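PDB 3IFT: glycine cleavage system H protein from Mycobacterium tuberculosis, which serves as the lipoyl-bearing shuttle of the glycine cleavage system, probably carrying the methylamine group of glycine from the P protein to the T protein. Local coordinates for residues 23-28 and 33-38; 51-56 and 76-81; 98-103 and 108-113. One frame throughout, in Å; residues are numbered along the deposited sequence.

Contact 1 (23-28 and 33-38); sequences EWIRRS and VRVGIT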
# COMPACT_ATOMS: atom_id res chain seq x y z
N GLU A 23 0.59 -4.62 -2.41
CA GLU A 23 0.51 -3.22 -2.10
C GLU A 23 0.76 -2.46 -3.34
O GLU A 23 1.43 -2.93 -4.25
CB GLU A 23 1.46 -2.85 -1.01
CG GLU A 23 0.94 -3.40 0.31
CD GLU A 23 1.87 -3.24 1.47
OE1 GLU A 23 2.63 -2.25 1.49
OE2 GLU A 23 1.83 -4.11 2.37
N TRP A 24 0.20 -1.27 -3.39
CA TRP A 24 0.48 -0.38 -4.49
C TRP A 24 1.16 0.83 -3.93
O TRP A 24 1.04 1.13 -2.75
CB TRP A 24 -0.77 -0.01 -5.30
CG TRP A 24 -1.87 0.58 -4.50
CD1 TRP A 24 -2.91 -0.10 -3.94
CD2 TRP A 24 -2.06 1.96 -4.15
NE1 TRP A 24 -3.76 0.78 -3.28
CE2 TRP A 24 -3.26 2.05 -3.39
CE3 TRP A 24 -1.33 3.12 -4.39
CZ2 TRP A 24 -3.73 3.26 -2.85
CZ3 TRP A 24 -1.81 4.31 -3.89
CH2 TRP A 24 -3.00 4.37 -3.11
N ILE A 25 1.87 1.50 -4.82
CA ILE A 25 2.71 2.63 -4.46
C ILE A 25 2.49 3.63 -5.55
O ILE A 25 2.72 3.33 -6.74
CB ILE A 25 4.20 2.23 -4.40
CG1 ILE A 25 4.39 1.14 -3.36
CG2 ILE A 25 5.07 3.48 -4.06
CD1 ILE A 25 4.45 -0.27 -3.92
N ARG A 26 1.96 4.77 -5.15
CA ARG A 26 1.79 5.90 -6.02
C ARG A 26 2.76 7.00 -5.67
O ARG A 26 2.79 7.48 -4.53
CB ARG A 26 0.39 6.46 -5.92
CG ARG A 26 0.16 7.59 -6.90
CD ARG A 26 -1.23 8.17 -6.72
NE ARG A 26 -2.21 7.21 -7.18
CZ ARG A 26 -3.21 6.71 -6.48
NH1 ARG A 26 -3.46 7.12 -5.24
NH2 ARG A 26 -4.00 5.80 -7.05
N ARG A 27 3.53 7.46 -6.63
CA ARG A 27 4.40 8.59 -6.34
C ARG A 27 3.53 9.83 -6.24
O ARG A 27 2.98 10.26 -7.22
CB ARG A 27 5.43 8.79 -7.43
CG ARG A 27 6.25 10.01 -7.18
CD ARG A 27 7.43 10.05 -8.10
NE ARG A 27 8.53 10.78 -7.47
CZ ARG A 27 9.81 10.56 -7.72
NH1 ARG A 27 10.17 9.63 -8.60
NH2 ARG A 27 10.73 11.29 -7.10
N SER A 28 3.37 10.37 -5.05
CA SER A 28 2.50 11.52 -4.90
C SER A 28 3.29 12.83 -4.97
O SER A 28 2.74 13.89 -5.21
CB SER A 28 1.69 11.43 -3.61
OG SER A 28 2.45 10.94 -2.54
N VAL A 33 5.47 8.75 -1.45
CA VAL A 33 4.63 7.78 -2.10
C VAL A 33 3.41 7.59 -1.23
O VAL A 33 3.45 7.72 -0.00
CB VAL A 33 5.33 6.45 -2.33
CG1 VAL A 33 6.45 6.61 -3.33
CG2 VAL A 33 5.85 5.87 -1.02
N ARG A 34 2.31 7.29 -1.89
CA ARG A 34 1.13 6.85 -1.22
C ARG A 34 1.03 5.35 -1.43
O ARG A 34 1.40 4.83 -2.47
CB ARG A 34 -0.08 7.56 -1.77
CG ARG A 34 -1.34 7.12 -1.08
CD ARG A 34 -2.36 8.22 -1.12
NE ARG A 34 -1.99 9.30 -0.22
CZ ARG A 34 -2.80 10.31 0.10
NH1 ARG A 34 -4.03 10.34 -0.38
NH2 ARG A 34 -2.40 11.25 0.94
N VAL A 35 0.51 4.67 -0.42
CA VAL A 35 0.45 3.24 -0.38
C VAL A 35 -0.92 2.74 0.03
O VAL A 35 -1.56 3.26 0.95
CB VAL A 35 1.52 2.73 0.61
CG1 VAL A 35 1.56 1.25 0.66
CG2 VAL A 35 2.92 3.30 0.23
N GLY A 36 -1.37 1.69 -0.66
CA GLY A 36 -2.56 0.98 -0.28
C GLY A 36 -2.40 -0.46 -0.68
O GLY A 36 -1.31 -0.93 -1.05
N ILE A 37 -3.50 -1.18 -0.57
CA ILE A 37 -3.53 -2.55 -1.06
C ILE A 37 -4.30 -2.59 -2.34
O ILE A 37 -5.15 -1.74 -2.63
CB ILE A 37 -4.13 -3.55 -0.05
CG1 ILE A 37 -5.56 -3.16 0.38
CG2 ILE A 37 -3.21 -3.70 1.16
CD1 ILE A 37 -6.24 -4.29 1.11
N THR A 38 -3.97 -3.56 -3.16
CA THR A 38 -4.56 -3.63 -4.48
C THR A 38 -6.03 -4.06 -4.43
O THR A 38 -6.52 -4.53 -3.43
CB THR A 38 -3.72 -4.58 -5.33
OG1 THR A 38 -3.81 -5.89 -4.78
CG2 THR A 38 -2.23 -4.10 -5.29
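W24 lays its indole over the backbone of G36 on the neighbouring strand. G36 N sits 3.3 Å above the ring plane, over its centre, and G36 CA makes a CH-pi contact 3.6 Å from the centroid of the W24 five-membered ring. Glycine suits this place because a CB would point to the indole's side of the sheet and collide with NE1. CG of W24 stands between the backbone N and the carbonyl carbon (chi1 55°), which brings the indole over the partner strand. NE1 is hydrogen-bonded to P104 O; I37 O and T38 N lie at the edge of the ring, in its plane. The far end of the indole runs alongside the chain of R34, with CH2 of W24 3.8 Å from CG of R34.

The two strands, 23-29 and 32-37, form an antiparallel beta hairpin within the larger sheet of the H-protein. W24 with G36 and R26 with R34 are hydrogen-bonded pairs; R26 N to R34 O and R34 N to R26 O are both 2.7 Å. Both arginines bend at chi3. The R26 guanidinium stays beside the indole, with W24 CZ3 3.5 Å above its plane, offset toward the rim, and NH2 bonds Y105 O. R34, by contrast, forms a salt bridge through NE with D112 OD1 and a cation-pi contact with W109. The carboxylate of D112 probably offsets the charge of R34, whose NE stays 5.7 Å from R26 NH1.

On the opposite face, I25 packs against P81 and V35 against L111. CG2 of I25 presses within 3.4 Å of V33 CB, a tight fit. The carboxylate of the buried E23 is held by Y79 N through OE2, while T38 OG1 caps A41 N of helix 39-45 and is also hydrogen-bonded to the hydroxyl of Y136.

Contact 2 (51-56 and 76-81); sequences VQLPVI and SDLYAP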
# COMPACT_ATOMS: atom_id res chain seq x y z
N VAL A 51 -7.82 -1.78 10.18
CA VAL A 51 -6.57 -1.43 9.57
C VAL A 51 -5.66 -0.90 10.66
O VAL A 51 -5.97 0.11 11.26
CB VAL A 51 -6.77 -0.33 8.54
CG1 VAL A 51 -5.45 0.13 8.00
CG2 VAL A 51 -7.66 -0.85 7.40
N GLN A 52 -4.57 -1.60 10.94
CA GLN A 52 -3.58 -1.11 11.87
C GLN A 52 -2.49 -0.51 11.03
O GLN A 52 -1.84 -1.22 10.26
CB GLN A 52 -3.01 -2.20 12.78
CG GLN A 52 -2.20 -1.62 13.94
CD GLN A 52 -3.02 -0.61 14.78
OE1 GLN A 52 -2.95 0.62 14.58
NE2 GLN A 52 -3.82 -1.14 15.70
N LEU A 53 -2.35 0.80 11.15
CA LEU A 53 -1.32 1.54 10.45
C LEU A 53 -0.31 2.10 11.43
O LEU A 53 -0.59 2.24 12.61
CB LEU A 53 -1.97 2.66 9.63
CG LEU A 53 -2.67 2.05 8.41
CD1 LEU A 53 -3.32 3.08 7.52
CD2 LEU A 53 -1.67 1.20 7.65
N PRO A 54 0.90 2.41 10.94
CA PRO A 54 1.87 2.91 11.86
C PRO A 54 1.60 4.38 12.12
O PRO A 54 0.80 4.99 11.44
CB PRO A 54 3.19 2.71 11.11
CG PRO A 54 2.82 2.84 9.70
CD PRO A 54 1.38 2.50 9.54
N VAL A 55 2.29 4.91 13.11
CA VAL A 55 2.10 6.26 13.56
C VAL A 55 2.80 7.16 12.57
O VAL A 55 3.85 6.80 12.04
CB VAL A 55 2.66 6.33 15.00
CG1 VAL A 55 2.97 7.73 15.43
CG2 VAL A 55 1.65 5.64 15.93
N ILE A 56 2.22 8.33 12.29
CA ILE A 56 2.90 9.31 11.46
C ILE A 56 4.21 9.71 12.14
O ILE A 56 4.25 9.92 13.34
CB ILE A 56 2.06 10.54 11.14
CG1 ILE A 56 0.95 10.12 10.17
CG2 ILE A 56 2.94 11.71 10.52
CD1 ILE A 56 0.01 11.24 9.82
N SER A 76 -3.95 -9.61 7.17
CA SER A 76 -2.78 -9.55 6.32
C SER A 76 -1.86 -8.45 6.78
O SER A 76 -2.29 -7.33 6.99
CB SER A 76 -3.20 -9.31 4.89
OG SER A 76 -2.17 -9.74 4.01
N ASP A 77 -0.59 -8.79 6.93
CA ASP A 77 0.41 -7.82 7.29
C ASP A 77 0.57 -6.82 6.17
O ASP A 77 0.41 -7.13 5.00
CB ASP A 77 1.75 -8.51 7.58
CG ASP A 77 1.78 -9.15 8.94
OD1 ASP A 77 0.94 -8.81 9.80
OD2 ASP A 77 2.69 -9.97 9.18
N LEU A 78 0.82 -5.59 6.56
CA LEU A 78 1.15 -4.52 5.64
C LEU A 78 2.64 -4.33 5.75
O LEU A 78 3.17 -4.32 6.84
CB LEU A 78 0.43 -3.25 6.07
CG LEU A 78 -1.08 -3.31 5.90
CD1 LEU A 78 -1.80 -2.06 6.45
CD2 LEU A 78 -1.39 -3.56 4.40
N TYR A 79 3.31 -4.19 4.63
CA TYR A 79 4.75 -3.96 4.60
C TYR A 79 5.06 -2.59 4.03
O TYR A 79 4.36 -2.11 3.16
CB TYR A 79 5.41 -5.01 3.74
CG TYR A 79 5.10 -6.40 4.18
CD1 TYR A 79 5.77 -6.97 5.25
CD2 TYR A 79 4.09 -7.12 3.59
CE1 TYR A 79 5.49 -8.23 5.68
CE2 TYR A 79 3.80 -8.40 4.03
CZ TYR A 79 4.52 -8.94 5.07
OH TYR A 79 4.25 -10.20 5.50
N ALA A 80 6.10 -1.96 4.54
CA ALA A 80 6.64 -0.75 3.94
C ALA A 80 7.19 -1.16 2.57
O ALA A 80 8.08 -2.01 2.49
CB ALA A 80 7.70 -0.12 4.85
N PRO A 81 6.60 -0.64 1.47
CA PRO A 81 7.18 -1.04 0.19
C PRO A 81 8.54 -0.38 -0.04
O PRO A 81 9.35 -0.90 -0.76
CB PRO A 81 6.14 -0.53 -0.84
CG PRO A 81 4.99 -0.08 -0.04
CD PRO A 81 5.54 0.35 1.26
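Q52 and L78, whose closest atoms are Q52 O and L78 CD1 at 3.9 Å, are both tied by backbone hydrogen bonds to the strand between them, 65-71: Q52 to E68, L78 to F66 and G67. They thus belong to the two outer strands, 48-52 and 75-79, of a three-stranded antiparallel sheet, part of the barrel-sandwich hybrid fold of lipoyl-bearing domains. With a whole strand intervening, the outer two meet through side chains rather than backbone pairing; L53 and L78 have CA atoms 8.1 Å apart.

L78 is buried and its side chain leaves the backbone toward 51-56. L53, just past the end of its strand, reaches across with its CD2 branch. Leucine suits both positions: a flexible branched chain with no polar group can bridge that gap and fill the interior of the sandwich. Both chains also reach L110, and L53 touches L111, so the pair belongs to the hydrophobic layer against the other sheet. In L78 the touching methyl, CD1, is the branch that continues the extended chain (chi2 175°); in L53 it is the other branch, CD2. The two side chains approach at a slant, and L53 CD2 lies 3.5 Å from L78 CD1, closer than ordinary methyl packing.

Contact 3 (98-103 and 108-113); sequences QLVNSD and GWLLDI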
# COMPACT_ATOMS: atom_id res chain seq x y z
N GLN A 98 -13.93 -0.07 5.02
CA GLN A 98 -14.28 -0.67 3.74
C GLN A 98 -14.01 0.24 2.55
O GLN A 98 -14.17 -0.19 1.44
CB GLN A 98 -15.72 -1.15 3.71
CG GLN A 98 -15.90 -2.47 4.47
CD GLN A 98 -17.34 -2.95 4.48
OE1 GLN A 98 -18.11 -2.65 3.57
NE2 GLN A 98 -17.71 -3.64 5.53
N LEU A 99 -13.59 1.46 2.77
CA LEU A 99 -12.98 2.26 1.70
C LEU A 99 -11.85 1.52 1.02
O LEU A 99 -11.61 1.69 -0.18
CB LEU A 99 -12.45 3.59 2.23
CG LEU A 99 -13.52 4.61 2.62
CD1 LEU A 99 -12.89 5.76 3.37
CD2 LEU A 99 -14.25 5.09 1.36
N VAL A 100 -11.12 0.73 1.79
CA VAL A 100 -10.05 -0.11 1.25
C VAL A 100 -10.64 -1.06 0.21
O VAL A 100 -10.09 -1.25 -0.89
CB VAL A 100 -9.34 -0.87 2.39
CG1 VAL A 100 -8.27 -1.79 1.84
CG2 VAL A 100 -8.71 0.11 3.36
N ASN A 101 -11.79 -1.63 0.53
CA ASN A 101 -12.48 -2.52 -0.42
C ASN A 101 -13.17 -1.78 -1.54
O ASN A 101 -13.12 -2.18 -2.69
CB ASN A 101 -13.58 -3.29 0.31
CG ASN A 101 -13.07 -4.07 1.44
OD1 ASN A 101 -13.33 -3.74 2.60
ND2 ASN A 101 -12.40 -5.18 1.14
N SER A 102 -13.86 -0.70 -1.22
CA SER A 102 -14.66 -0.02 -2.27
C SER A 102 -13.78 0.80 -3.16
O SER A 102 -14.10 1.02 -4.33
CB SER A 102 -15.69 0.91 -1.64
OG SER A 102 -15.01 1.90 -0.87
N ASP A 103 -12.67 1.28 -2.63
CA ASP A 103 -11.89 2.18 -3.45
C ASP A 103 -10.40 2.04 -3.16
O ASP A 103 -9.76 2.98 -2.72
CB ASP A 103 -12.42 3.60 -3.27
CG ASP A 103 -11.83 4.57 -4.24
OD1 ASP A 103 -11.29 4.15 -5.30
OD2 ASP A 103 -11.87 5.77 -3.92
N GLY A 108 -9.44 4.56 -0.33
CA GLY A 108 -9.04 3.47 0.51
C GLY A 108 -7.55 3.39 0.71
O GLY A 108 -7.08 2.42 1.27
N TRP A 109 -6.79 4.37 0.23
CA TRP A 109 -5.35 4.45 0.49
C TRP A 109 -5.05 4.32 1.99
O TRP A 109 -5.87 4.63 2.85
CB TRP A 109 -4.76 5.75 -0.08
CG TRP A 109 -5.23 6.99 0.68
CD1 TRP A 109 -6.40 7.65 0.51
CD2 TRP A 109 -4.53 7.67 1.71
NE1 TRP A 109 -6.48 8.70 1.38
CE2 TRP A 109 -5.34 8.74 2.13
CE3 TRP A 109 -3.29 7.49 2.33
CZ2 TRP A 109 -4.94 9.64 3.13
CZ3 TRP A 109 -2.91 8.37 3.34
CH2 TRP A 109 -3.72 9.43 3.71
N LEU A 110 -3.88 3.79 2.32
CA LEU A 110 -3.57 3.53 3.71
C LEU A 110 -2.69 4.60 4.32
O LEU A 110 -2.99 5.10 5.39
CB LEU A 110 -2.87 2.18 3.85
CG LEU A 110 -3.72 1.08 3.24
CD1 LEU A 110 -2.95 -0.16 3.31
CD2 LEU A 110 -5.10 0.93 3.93
N LEU A 111 -1.59 4.91 3.65
CA LEU A 111 -0.57 5.78 4.22
C LEU A 111 0.36 6.28 3.16
O LEU A 111 0.39 5.78 2.03
CB LEU A 111 0.23 5.06 5.31
CG LEU A 111 1.09 3.84 5.00
CD1 LEU A 111 2.27 4.17 4.11
CD2 LEU A 111 1.62 3.25 6.33
N ASP A 112 1.15 7.27 3.55
CA ASP A 112 2.15 7.83 2.70
C ASP A 112 3.46 7.59 3.35
O ASP A 112 3.59 7.63 4.57
CB ASP A 112 2.00 9.34 2.56
CG ASP A 112 0.82 9.74 1.79
OD1 ASP A 112 0.16 8.88 1.14
OD2 ASP A 112 0.52 10.94 1.85
N ILE A 113 4.47 7.36 2.53
CA ILE A 113 5.81 7.24 3.05
C ILE A 113 6.54 8.38 2.38
O ILE A 113 6.37 8.63 1.19
CB ILE A 113 6.46 5.87 2.78
CG1 ILE A 113 5.60 4.76 3.43
CG2 ILE A 113 7.90 5.85 3.29
CD1 ILE A 113 5.95 3.35 3.02
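The polar link between D103 and G108 is a single backbone bond: G108 N donates to D103 O over 2.9 Å. It is somewhat bent, 143° at the hydrogen, and the donor rises above the carbonyl plane instead of following a lone pair. D103 is the first residue past the short helix 99-102 to leave helical backbone angles, and this bond ties the helix exit to the far end of the four-residue loop that follows. Aspartate suits the spot because its short carboxylate can reach A107 N, through OD2, while the backbone carbonyl takes G108 N.

A weaker polar contact lies beside it. L99 O takes the helical hydrogen bond of D103 N at 2.7 Å and is also approached by G108 CA at 3.2 Å, a CA-H...O contact. Here the returning chain comes against the backbone of the helix, and glycine fits because a CB would point at the helix and clash with L99 O, V100 CA and D103 O; CB of L99 lies 3.8 Å from G108 CA.

The apolar part belongs to V100 and L110. With CG1 anti to the backbone N, V100 directs its other methyl, CG2, to the returning chain, where it meets G108 O at 3.5 Å and L110 CD2 at 3.7 Å. The two side chains cross at about a right angle and meet through these methyls. Compact valine on the helix and longer leucine beyond it fill the buried side, together with L93 of the neighbouring helix 92-95.

On the helix's polar side, N101 binds V48 N and G46 O. Beyond the contact, L110 and L111 both face V35, a classic beta bulge at the pairing of this chain with strand 32-37.

In the fold
Contact 1 is the most buried of the three and the one built on regular strand pairing. Contacts 2 and 3 are partly buried and much smaller: contact 2 rests on apolar methyl packing between the loop following strand 48-52 and strand 75-79, whereas contact 3 mixes a backbone bond at a helix exit with a small apolar patch. Contacts 1 and 3 share one sheet, where strands 32-37 and 111-114 are neighbours. Contact 2 lies across the sandwich and touches both others: a probable hydrogen bond joins E23 OE2 to Y79 N, P81 packs on I25 and I113, and L53 and L78 on L110. Charged side chains cluster at contact 1; leucines and prolines join the two sheets.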